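Chorismate mutase (Burkholderia thailandensis, PDB 6CNZ) catalyses the rearrangement of chorismate to prephenate, the step that commits chorismate to phenylalanine and tyrosine synthesis, as an all-helical, type II chorismate mutase. Local coordinates at residues A52-D57 / T74-Q79; R61-A64 / D68-Y71; Q26-A31 / I80-Q85; V21-Q26 / D116-S121. All coordinates share one frame; numbering follows the deposited sequence.

Contact 1: residues A52-D57 / T74-Q79; sequences AALLTD and TFFDDQ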
loop_
_atom_site.group_PDB
_atom_site.type_symbol
_atom_site.label_atom_id
_atom_site.label_comp_id
_atom_site.label_asym_id
_atom_site.label_seq_id
_atom_site.Cartn_x
_atom_site.Cartn_y
_atom_site.Cartn_z
ATOM N N ALA A 52 13.095 3.332 19.610
ATOM C CA ALA A 52 14.471 3.813 19.603
ATOM C C ALA A 52 15.363 2.931 18.747
ATOM O O ALA A 52 16.303 3.426 18.106
ATOM C CB ALA A 52 15.006 3.880 21.038
ATOM N N ALA A 53 15.094 1.627 18.737
ATOM C CA ALA A 53 15.838 0.731 17.868
ATOM C C ALA A 53 15.548 1.038 16.407
ATOM O O ALA A 53 16.466 1.107 15.580
ATOM C CB ALA A 53 15.492 -0.719 18.195
ATOM N N LEU A 54 14.273 1.225 16.068
ATOM C CA LEU A 54 13.925 1.562 14.694
ATOM C C LEU A 54 14.644 2.831 14.244
ATOM O O LEU A 54 15.230 2.875 13.155
ATOM C CB LEU A 54 12.415 1.720 14.566
ATOM C CG LEU A 54 11.938 2.301 13.234
ATOM C CD1 LEU A 54 12.369 1.417 12.063
ATOM C CD2 LEU A 54 10.427 2.487 13.242
ATOM N N LEU A 55 14.621 3.876 15.077
ATOM C CA LEU A 55 15.228 5.138 14.670
ATOM C C LEU A 55 16.740 5.014 14.545
ATOM O O LEU A 55 17.343 5.655 13.676
ATOM C CB LEU A 55 14.849 6.249 15.650
ATOM C CG LEU A 55 13.355 6.599 15.730
ATOM C CD1 LEU A 55 13.041 7.328 17.034
ATOM C CD2 LEU A 55 12.876 7.422 14.525
ATOM N N THR A 56 17.369 4.199 15.392
ATOM C CA THR A 56 18.796 3.934 15.232
ATOM C C THR A 56 19.064 3.289 13.880
ATOM O O THR A 56 19.940 3.733 13.127
ATOM C CB THR A 56 19.302 3.049 16.379
ATOM O OG1 THR A 56 19.350 3.818 17.590
ATOM C CG2 THR A 56 20.692 2.491 16.079
ATOM N N ASP A 57 18.283 2.265 13.536
ATOM C CA ASP A 57 18.432 1.626 12.234
ATOM C C ASP A 57 18.185 2.616 11.095
ATOM O O ASP A 57 18.883 2.587 10.075
ATOM C CB ASP A 57 17.477 0.436 12.128
ATOM C CG ASP A 57 17.761 -0.432 10.919
ATOM O OD1 ASP A 57 18.918 -0.871 10.768
ATOM O OD2 ASP A 57 16.832 -0.698 10.129
ATOM N N THR A 74 13.932 12.349 11.779
ATOM C CA THR A 74 12.735 13.149 12.004
ATOM C C THR A 74 11.544 12.594 11.232
ATOM O O THR A 74 10.445 12.473 11.782
ATOM C CB THR A 74 12.995 14.598 11.597
ATOM O OG1 THR A 74 13.969 15.153 12.471
ATOM C CG2 THR A 74 11.713 15.418 11.697
ATOM N N PHE A 75 11.750 12.241 9.957
ATOM C CA PHE A 75 10.670 11.664 9.168
ATOM C C PHE A 75 10.127 10.403 9.825
ATOM O O PHE A 75 8.912 10.165 9.814
ATOM C CB PHE A 75 11.149 11.370 7.748
ATOM C CG PHE A 75 10.101 10.729 6.859
ATOM C CD1 PHE A 75 9.084 11.492 6.298
ATOM C CD2 PHE A 75 10.149 9.374 6.572
ATOM C CE1 PHE A 75 8.127 10.919 5.473
ATOM C CE2 PHE A 75 9.198 8.784 5.741
ATOM C CZ PHE A 75 8.181 9.560 5.187
ATOM N N PHE A 76 11.002 9.593 10.429
ATOM C CA PHE A 76 10.490 8.378 11.053
ATOM C C PHE A 76 9.943 8.645 12.449
ATOM O O PHE A 76 9.002 7.958 12.865
ATOM C CB PHE A 76 11.549 7.267 11.041
ATOM C CG PHE A 76 11.516 6.438 9.775
ATOM C CD1 PHE A 76 12.149 6.878 8.613
ATOM C CD2 PHE A 76 10.815 5.242 9.728
ATOM C CE1 PHE A 76 12.103 6.127 7.440
ATOM C CE2 PHE A 76 10.767 4.485 8.551
ATOM C CZ PHE A 76 11.414 4.933 7.407
ATOM N N ASP A 77 10.447 9.668 13.152
ATOM C CA ASP A 77 9.714 10.182 14.311
ATOM C C ASP A 77 8.250 10.428 13.966
ATOM O O ASP A 77 7.348 10.034 14.718
ATOM C CB ASP A 77 10.336 11.482 14.825
ATOM C CG ASP A 77 11.551 11.254 15.708
ATOM O OD1 ASP A 77 11.713 10.135 16.254
ATOM O OD2 ASP A 77 12.349 12.209 15.864
ATOM N N ASP A 78 8.005 11.059 12.806
ATOM C CA ASP A 78 6.643 11.352 12.361
ATOM C C ASP A 78 5.868 10.088 11.980
ATOM O O ASP A 78 4.646 10.042 12.169
ATOM C CB ASP A 78 6.660 12.323 11.176
ATOM C CG ASP A 78 7.065 13.739 11.585
ATOM O OD1 ASP A 78 6.911 14.098 12.768
ATOM O OD2 ASP A 78 7.507 14.503 10.710
ATOM N N GLN A 79 6.536 9.075 11.407
ATOM C CA GLN A 79 5.837 7.821 11.091
ATOM C C GLN A 79 5.337 7.151 12.360
ATOM O O GLN A 79 4.190 6.686 12.424
ATOM C CB GLN A 79 6.741 6.847 10.318
ATOM C CG GLN A 79 7.336 7.403 9.006
ATOM C CD GLN A 79 6.346 8.230 8.203
ATOM O OE1 GLN A 79 5.390 7.697 7.627
ATOM N NE2 GLN A 79 6.575 9.549 8.150
#

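Contact 2: residues R61-A64 / D68-Y71; sequences RATA and DPAY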
loop_
_atom_site.group_PDB
_atom_site.type_symbol
_atom_site.label_atom_id
_atom_site.label_comp_id
_atom_site.label_asym_id
_atom_site.label_seq_id
_atom_site.Cartn_x
_atom_site.Cartn_y
_atom_site.Cartn_z
ATOM N N ARG A 61 20.683 3.334 7.950
ATOM C CA ARG A 61 20.287 3.127 6.555
ATOM C C ARG A 61 20.318 4.427 5.753
ATOM O O ARG A 61 20.671 4.416 4.565
ATOM C CB ARG A 61 18.899 2.504 6.485
ATOM C CG ARG A 61 18.845 1.058 6.907
ATOM C CD ARG A 61 17.413 0.611 7.124
ATOM N NE ARG A 61 17.343 -0.838 7.288
ATOM C CZ ARG A 61 16.693 -1.662 6.473
ATOM N NH1 ARG A 61 16.016 -1.186 5.440
ATOM N NH2 ARG A 61 16.708 -2.966 6.709
ATOM N N ALA A 62 19.933 5.549 6.369
ATOM C CA ALA A 62 19.969 6.829 5.665
ATOM C C ALA A 62 21.369 7.131 5.149
ATOM O O ALA A 62 21.550 7.476 3.978
ATOM C CB ALA A 62 19.477 7.952 6.578
ATOM N N THR A 63 22.374 6.993 6.011
ATOM C CA THR A 63 23.759 7.208 5.604
ATOM C C THR A 63 24.121 6.370 4.386
ATOM O O THR A 63 24.701 6.875 3.419
ATOM C CB THR A 63 24.689 6.874 6.766
ATOM O OG1 THR A 63 24.308 7.652 7.907
ATOM C CG2 THR A 63 26.120 7.184 6.397
ATOM N N ALA A 64 23.782 5.082 4.417
ATOM C CA ALA A 64 24.053 4.215 3.275
ATOM C C ALA A 64 23.408 4.744 2.000
ATOM O O ALA A 64 23.991 4.638 0.918
ATOM C CB ALA A 64 23.565 2.799 3.569
ATOM N N ASP A 68 20.427 12.658 4.505
ATOM C CA ASP A 68 20.817 13.278 5.773
ATOM C C ASP A 68 20.219 12.531 6.964
ATOM O O ASP A 68 18.985 12.446 7.076
ATOM C CB ASP A 68 20.370 14.733 5.805
ATOM C CG ASP A 68 20.570 15.367 7.161
ATOM O OD1 ASP A 68 21.733 15.535 7.562
ATOM O OD2 ASP A 68 19.570 15.691 7.826
ATOM N N PRO A 69 21.041 12.000 7.881
ATOM C CA PRO A 69 20.490 11.131 8.937
ATOM C C PRO A 69 19.430 11.809 9.788
ATOM O O PRO A 69 18.463 11.156 10.188
ATOM C CB PRO A 69 21.732 10.754 9.767
ATOM C CG PRO A 69 22.883 10.913 8.833
ATOM C CD PRO A 69 22.515 12.056 7.911
ATOM N N ALA A 70 19.577 13.105 10.072
ATOM C CA ALA A 70 18.592 13.776 10.916
ATOM C C ALA A 70 17.271 13.961 10.178
ATOM O O ALA A 70 16.194 13.874 10.777
ATOM C CB ALA A 70 19.146 15.118 11.400
ATOM N N TYR A 71 17.337 14.223 8.875
ATOM C CA TYR A 71 16.133 14.321 8.062
ATOM C C TYR A 71 15.372 13.002 8.048
ATOM O O TYR A 71 14.146 12.981 8.195
ATOM C CB TYR A 71 16.536 14.720 6.654
ATOM C CG TYR A 71 15.429 14.908 5.665
ATOM C CD1 TYR A 71 14.386 15.776 5.920
ATOM C CD2 TYR A 71 15.461 14.251 4.444
ATOM C CE1 TYR A 71 13.384 15.971 4.998
ATOM C CE2 TYR A 71 14.472 14.441 3.508
ATOM C CZ TYR A 71 13.433 15.308 3.788
ATOM O OH TYR A 71 12.443 15.507 2.849
#

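Contact 3: residues Q26-A31 / I80-Q85; sequences QRLALA and IAASKQ. With NO3 (nitrate ion), chain I.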
loop_
_atom_site.group_PDB
_atom_site.type_symbol
_atom_site.label_atom_id
_atom_site.label_comp_id
_atom_site.label_asym_id
_atom_site.label_seq_id
_atom_site.Cartn_x
_atom_site.Cartn_y
_atom_site.Cartn_z
ATOM N N GLN A 26 0.663 3.516 2.961
ATOM C CA GLN A 26 0.740 2.068 3.071
ATOM C C GLN A 26 1.257 1.652 4.445
ATOM O O GLN A 26 0.708 0.743 5.078
ATOM C CB GLN A 26 1.627 1.525 1.942
ATOM C CG GLN A 26 1.654 0.019 1.800
ATOM C CD GLN A 26 2.406 -0.467 0.543
ATOM O OE1 GLN A 26 2.572 0.265 -0.431
ATOM N NE2 GLN A 26 2.852 -1.712 0.578
ATOM N N ARG A 27 2.287 2.330 4.943
ATOM C CA ARG A 27 2.794 2.000 6.276
ATOM C C ARG A 27 1.766 2.320 7.350
ATOM O O ARG A 27 1.549 1.526 8.277
ATOM C CB ARG A 27 4.096 2.752 6.551
ATOM C CG ARG A 27 4.860 2.229 7.755
ATOM C CD ARG A 27 5.933 3.219 8.194
ATOM N NE ARG A 27 6.863 2.603 9.124
ATOM C CZ ARG A 27 6.657 2.516 10.429
ATOM N NH1 ARG A 27 5.557 3.036 10.966
ATOM N NH2 ARG A 27 7.557 1.911 11.195
ATOM N N LEU A 28 1.094 3.465 7.219
ATOM C CA LEU A 28 0.095 3.868 8.204
ATOM C C LEU A 28 -1.076 2.897 8.255
ATOM O O LEU A 28 -1.672 2.707 9.315
ATOM C CB LEU A 28 -0.400 5.282 7.881
ATOM C CG LEU A 28 -1.298 5.978 8.890
ATOM C CD1 LEU A 28 -0.661 5.936 10.299
ATOM C CD2 LEU A 28 -1.604 7.431 8.441
ATOM N N ALA A 29 -1.429 2.277 7.127
ATOM C CA ALA A 29 -2.552 1.359 7.131
ATOM C C ALA A 29 -2.271 0.103 7.952
ATOM O O ALA A 29 -3.215 -0.556 8.397
ATOM C CB ALA A 29 -2.926 0.967 5.697
ATOM N N LEU A 30 -1.004 -0.252 8.140
ATOM C CA LEU A 30 -0.663 -1.390 8.982
ATOM C C LEU A 30 -0.817 -1.074 10.470
ATOM O O LEU A 30 -0.648 -1.973 11.297
ATOM C CB LEU A 30 0.761 -1.855 8.664
ATOM C CG LEU A 30 1.004 -2.446 7.271
ATOM C CD1 LEU A 30 2.493 -2.464 6.934
ATOM C CD2 LEU A 30 0.444 -3.860 7.195
ATOM N N ALA A 31 -1.155 0.171 10.828
ATOM C CA ALA A 31 -1.408 0.484 12.232
ATOM C C ALA A 31 -2.701 -0.155 12.729
ATOM O O ALA A 31 -2.819 -0.459 13.923
ATOM C CB ALA A 31 -1.430 2.008 12.450
ATOM N N ILE A 80 6.203 7.091 13.376
ATOM C CA ILE A 80 5.846 6.550 14.688
ATOM C C ILE A 80 4.704 7.356 15.314
ATOM O O ILE A 80 3.691 6.792 15.744
ATOM C CB ILE A 80 7.097 6.524 15.590
ATOM C CG1 ILE A 80 8.118 5.521 15.040
ATOM C CG2 ILE A 80 6.743 6.224 17.063
ATOM C CD1 ILE A 80 9.539 5.734 15.571
ATOM N N ALA A 81 4.848 8.689 15.374
ATOM C CA ALA A 81 3.781 9.530 15.926
ATOM C C ALA A 81 2.446 9.268 15.236
ATOM O O ALA A 81 1.396 9.192 15.889
ATOM C CB ALA A 81 4.154 11.009 15.783
ATOM N N ALA A 82 2.475 9.156 13.905
ATOM C CA ALA A 82 1.261 8.943 13.121
ATOM C C ALA A 82 0.653 7.577 13.407
ATOM O O ALA A 82 -0.574 7.444 13.541
ATOM C CB ALA A 82 1.577 9.076 11.629
ATOM N N SER A 83 1.499 6.552 13.500
ATOM C CA SER A 83 1.017 5.216 13.840
ATOM C C SER A 83 0.335 5.221 15.207
ATOM O O SER A 83 -0.799 4.748 15.355
ATOM C CB SER A 83 2.189 4.226 13.811
ATOM O OG SER A 83 1.776 2.921 14.164
ATOM N N LYS A 84 0.994 5.799 16.211
ATOM C CA LYS A 84 0.430 5.780 17.561
ATOM C C LYS A 84 -0.858 6.595 17.637
ATOM O O LYS A 84 -1.803 6.212 18.332
ATOM C CB LYS A 84 1.466 6.300 18.566
ATOM C CG LYS A 84 2.567 5.296 18.853
ATOM C CD LYS A 84 3.821 5.949 19.424
ATOM C CE LYS A 84 3.654 6.383 20.863
ATOM N NZ LYS A 84 4.967 6.850 21.428
ATOM N N GLN A 85 -0.899 7.735 16.947
ATOM C CA GLN A 85 -2.125 8.514 16.854
ATOM C C GLN A 85 -3.278 7.659 16.327
ATOM O O GLN A 85 -4.364 7.619 16.916
ATOM C CB GLN A 85 -1.867 9.718 15.943
ATOM C CG GLN A 85 -2.954 10.755 15.860
ATOM C CD GLN A 85 -2.615 11.785 14.796
ATOM O OE1 GLN A 85 -1.446 12.112 14.595
ATOM N NE2 GLN A 85 -3.621 12.249 14.072
HETATM N N NO3 I . 6.514 1.891 14.635
HETATM O O1 NO3 I . 5.725 2.689 14.040
HETATM O O2 NO3 I . 7.084 0.956 13.994
HETATM O O3 NO3 I . 6.736 2.020 15.878
HETATM O O HOH W 1 2.109 2.300 10.769
#

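Contact 4: residues V21-Q26 / D116-S121; sequences VALASQ and DRLTQS. With NO3 (nitrate ion), chain G.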
loop_
_atom_site.group_PDB
_atom_site.type_symbol
_atom_site.label_atom_id
_atom_site.label_comp_id
_atom_site.label_asym_id
_atom_site.label_seq_id
_atom_site.Cartn_x
_atom_site.Cartn_y
_atom_site.Cartn_z
ATOM N N VAL A 21 4.085 9.736 -0.601
ATOM C CA VAL A 21 2.742 9.720 -0.014
ATOM C C VAL A 21 2.171 8.301 -0.008
ATOM O O VAL A 21 1.666 7.815 1.009
ATOM C CB VAL A 21 1.826 10.698 -0.781
ATOM C CG1 VAL A 21 0.364 10.612 -0.294
ATOM C CG2 VAL A 21 2.347 12.109 -0.651
ATOM N N ALA A 22 2.237 7.621 -1.150
ATOM C CA ALA A 22 1.651 6.284 -1.248
ATOM C C ALA A 22 2.277 5.331 -0.244
ATOM O O ALA A 22 1.570 4.560 0.419
ATOM C CB ALA A 22 1.818 5.739 -2.666
ATOM N N LEU A 23 3.599 5.392 -0.088
ATOM C CA LEU A 23 4.250 4.462 0.827
ATOM C C LEU A 23 3.967 4.830 2.276
ATOM O O LEU A 23 3.759 3.939 3.118
ATOM C CB LEU A 23 5.753 4.409 0.546
ATOM C CG LEU A 23 6.128 3.696 -0.770
ATOM C CD1 LEU A 23 7.549 4.071 -1.194
ATOM C CD2 LEU A 23 5.944 2.154 -0.685
ATOM N N ALA A 24 3.931 6.137 2.586
ATOM C CA ALA A 24 3.603 6.556 3.944
ATOM C C ALA A 24 2.203 6.107 4.310
ATOM O O ALA A 24 1.951 5.680 5.441
ATOM C CB ALA A 24 3.722 8.076 4.095
ATOM N N SER A 25 1.277 6.202 3.362
ATOM C CA SER A 25 -0.080 5.740 3.615
ATOM C C SER A 25 -0.116 4.224 3.777
ATOM O O SER A 25 -0.834 3.697 4.636
ATOM C CB SER A 25 -0.992 6.198 2.467
ATOM O OG SER A 25 -2.257 5.571 2.529
ATOM N N GLN A 26 0.663 3.516 2.961
ATOM C CA GLN A 26 0.740 2.068 3.071
ATOM C C GLN A 26 1.257 1.652 4.445
ATOM O O GLN A 26 0.708 0.743 5.078
ATOM C CB GLN A 26 1.627 1.525 1.942
ATOM C CG GLN A 26 1.654 0.019 1.800
ATOM C CD GLN A 26 2.406 -0.467 0.543
ATOM O OE1 GLN A 26 2.572 0.265 -0.431
ATOM N NE2 GLN A 26 2.852 -1.712 0.578
ATOM N N ASP A 116 8.662 -3.746 8.246
ATOM C CA ASP A 116 10.107 -3.681 8.074
ATOM C C ASP A 116 10.484 -3.435 6.615
ATOM O O ASP A 116 11.384 -2.638 6.338
ATOM C CB ASP A 116 10.772 -4.959 8.606
ATOM C CG ASP A 116 10.687 -5.083 10.140
ATOM O OD1 ASP A 116 10.467 -4.062 10.838
ATOM O OD2 ASP A 116 10.855 -6.214 10.650
ATOM N N ARG A 117 9.817 -4.102 5.667
ATOM C CA ARG A 117 10.058 -3.793 4.257
ATOM C C ARG A 117 9.834 -2.312 3.957
ATOM O O ARG A 117 10.548 -1.722 3.142
ATOM C CB ARG A 117 9.154 -4.627 3.351
ATOM C CG ARG A 117 9.460 -6.106 3.291
ATOM C CD ARG A 117 8.756 -6.708 2.089
ATOM N NE ARG A 117 9.256 -6.101 0.859
ATOM C CZ ARG A 117 9.983 -6.738 -0.053
ATOM N NH1 ARG A 117 10.282 -8.024 0.100
ATOM N NH2 ARG A 117 10.402 -6.086 -1.129
ATOM N N LEU A 118 8.824 -1.697 4.574
ATOM C CA LEU A 118 8.524 -0.312 4.222
ATOM C C LEU A 118 9.612 0.645 4.701
ATOM O O LEU A 118 9.794 1.720 4.112
ATOM C CB LEU A 118 7.155 0.086 4.771
ATOM C CG LEU A 118 6.037 -0.474 3.881
ATOM C CD1 LEU A 118 4.700 -0.474 4.598
ATOM C CD2 LEU A 118 5.936 0.272 2.573
ATOM N N THR A 119 10.360 0.271 5.745
ATOM C CA THR A 119 11.486 1.093 6.173
ATOM C C THR A 119 12.420 1.388 5.006
ATOM O O THR A 119 12.700 2.552 4.702
ATOM C CB THR A 119 12.242 0.409 7.309
ATOM O OG1 THR A 119 11.378 0.287 8.445
ATOM C CG2 THR A 119 13.460 1.234 7.691
ATOM N N GLN A 120 12.871 0.345 4.308
ATOM C CA GLN A 120 13.786 0.558 3.189
ATOM C C GLN A 120 13.122 1.304 2.034
ATOM O O GLN A 120 13.768 2.131 1.382
ATOM C CB GLN A 120 14.355 -0.772 2.692
ATOM C CG GLN A 120 15.440 -0.595 1.605
ATOM C CD GLN A 120 16.527 0.440 1.972
ATOM O OE1 GLN A 120 17.013 0.489 3.108
ATOM N NE2 GLN A 120 16.906 1.266 0.999
ATOM N N SER A 121 11.855 0.995 1.727
ATOM C CA SER A 121 11.180 1.702 0.633
ATOM C C SER A 121 11.000 3.178 0.966
ATOM O O SER A 121 11.201 4.047 0.109
ATOM C CB SER A 121 9.818 1.069 0.337
ATOM O OG SER A 121 9.928 -0.326 0.159
HETATM N N NO3 G . -4.358 7.593 4.171
HETATM O O1 NO3 G . -3.444 6.860 4.661
HETATM O O2 NO3 G . -5.257 8.083 4.924
HETATM O O3 NO3 G . -4.378 7.827 2.927
#

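Contact 1: residues A52-D57 / T74-Q79
Leu54 and Leu55 of helix 48-64 pack against Phe76 and Asp77 of helix 69-96 in a largely apolar contact between two helices that are consecutive in the chain and run antiparallel, their local axes 9.9 Å apart at an angle of 148°. No hydrogen bond joins them. Leu55 has the largest share of the buried surface: its CG stands beside the backbone N (chi1 -64°), and from there both its methyls meet one carboxylate oxygen, Asp77 OD1. Leu55 CD1 is 3.2 Å from Asp77 OD1, a close fit, and the two side chains cross at about a right angle. The second methyl also reaches back to the helix, with Leu55 CD2 3.7 Å from Phe76 CB. Leu54 CD2 grazes the Phe76 ring obliquely, while Leu122 and Ile123 of helix 107-129 pack on the same aromatic. Behind this layer Gln79 folds back on its own helix. Its NE2 donates to Phe75 O at 2.9 Å (163°) and sits over the centre of the Phe75 ring; that carbonyl takes Gln79 N from the other face of its plane. Two leucines meeting the flank of a neighbouring helix in this way belong to the antiparallel helical hairpin of the all-helical chorismate mutase fold.

Contact 2: residues R61-A64 / D68-Y71
Pro69, Ala62 and Thr63 form the tight corner where helix 48-64 ends and helix 69-96 begins. Pro69 has the largest share of buried surface, and its two neighbours meet different parts of it. The methyl of Ala62 points at the proline backbone, with Ala62 CB 4.1 Å from Pro69 CA, and the alpha carbons of this pair are only 5.4 Å apart. This methyl is buried and also touches Val67 in the connecting turn. Thr63 lies further out and approaches the ring corner instead: Thr63 OG1 is 3.7 Å from Pro69 CG, the two side chains meeting at a slant. The hydroxyl is placed there by a chi1 of -56°, which sets OG1 beside the backbone N, and its hydrogen-bond partner is Glu59 O, one turn back in its own helix. Toward Pro69 it therefore offers van der Waals contact. The start of the second helix is fixed by Asp68, the N-cap residue. Its OD2 accepts the Tyr71 N-H at 2.9 Å (145°), met from above the carboxylate plane. Pro69 suits the first turn that follows, since a residue there needs no backbone N-H to donate within the helix. Farther along, Tyr71 turns inward, its hydroxyl bonded to Val170 O and its side chain against Leu126 of helix 107-129. No polar bond crosses between the segments, so the corner is probably held by van der Waals packing, a short connection and the Asp68 N-cap at the start of the second helix.

Contact 3: residues Q26-A31 / I80-Q85
An anion pocket opens between helix 15-29 and helix 69-96, where Arg27 holds a nitrate ion against Ile80 and Ser83. The nitrate probably comes from the crystallisation liquor, but its place is consistent with a carboxylate-binding part of the active site, as in related enzymes that use arginines there. Arg27 reaches it with its chain extended from CG to NE and CG anti to the backbone N (chi1 -166°). Its terminal nitrogens make a two-pronged grip: Arg27 NH1 donates to nitrate O1 at 3.1 Å (162°) and Arg27 NH2 to nitrate O2 at 3.0 Å (158°). The nitrate nitrogen lies in the guanidinium plane, at its edge. Across the pocket, Ile80 CG1 is 3.8 Å from nitrate O1, and the CB of Ser83 stands nearby. Beside the pocket the helices meet by van der Waals contact. Leu28 CD1 rests 3.6 Å from Ala82 O and 4.1 Å from Ala82 CB, and Ala31 CB is 3.7 Å from Ser83 OG. That hydroxyl has its main partner in Gln87 NE2; a water that donates to Arg27 O also makes a weak hydrogen bond with Ser83 OG. Leu54 and Leu118 flank the arginine. An arginine from one helix gripping an anion between helices is consistent with the active-site pocket of the all-helical AroQ-type chorismate mutases.

Contact 4: residues V21-Q26 / D116-S121
Leu23 and Gln26 of helix 15-29 meet Leu118 and Ser121 of helix 107-129 in a nearly antiparallel pair of the helical bundle, with local axes 10.3 Å apart at 160° between their directions. The apolar part is a leucine pair meeting obliquely through methyls: Leu23 CD2 is 3.8 Å from Leu118 CD2. The other methyl of Leu23 slips along the next turn, with CD1 3.9 Å from Ser121 O and 4.1 Å from Ser121 CB. Leu118 uses both branches, CD1 resting 4.0 Å from Gln26 C and CD2 4.1 Å from Gln26 CD. The glutamine gets there extended, with CG anti to its own N (chi1 -172°), and crosses Leu118 at about a right angle, so that its aliphatic stem and flat amide pack on the leucine. Polar bonding goes elsewhere, much of it to the second subunit. Gln26 NE2 has a weak bond to Tyr155 OH of that subunit, Arg117 NH2 bonds Thr153 O there, and Leu23 packs on its Trp149. The contact thus forms part of the dimer interface. On a separate flank of helix 15-29 sits a nitrate, probably from the crystallisation liquor, also bonded by Gln159 NE2: Ser25 OG donates to nitrate O1 at 2.8 Å.

Overall arrangement
Contacts 3 and 4 are buried near the middle of the chain and share helix 15-29, meeting where Leu118 packs on Arg27 and Leu30. Contacts 1 and 2 join the same two helices, 48-64 and 69-96; both are partly buried, and contact 2, either side of the turn, lies farther out, its centre about 17 Å from the centre of the chain. Contact 1 reaches contact 3 through Leu54 and Gln79, which pack on Arg27, so the hairpin lies alongside the arginine that holds the nitrate. Their chemistry changes with place: van der Waals packing and capping at the corner, leucines against a phenylalanine and an aspartate in the hairpin, charge and water at the pocket, and methyl packing backed by a second subunit in contact 4.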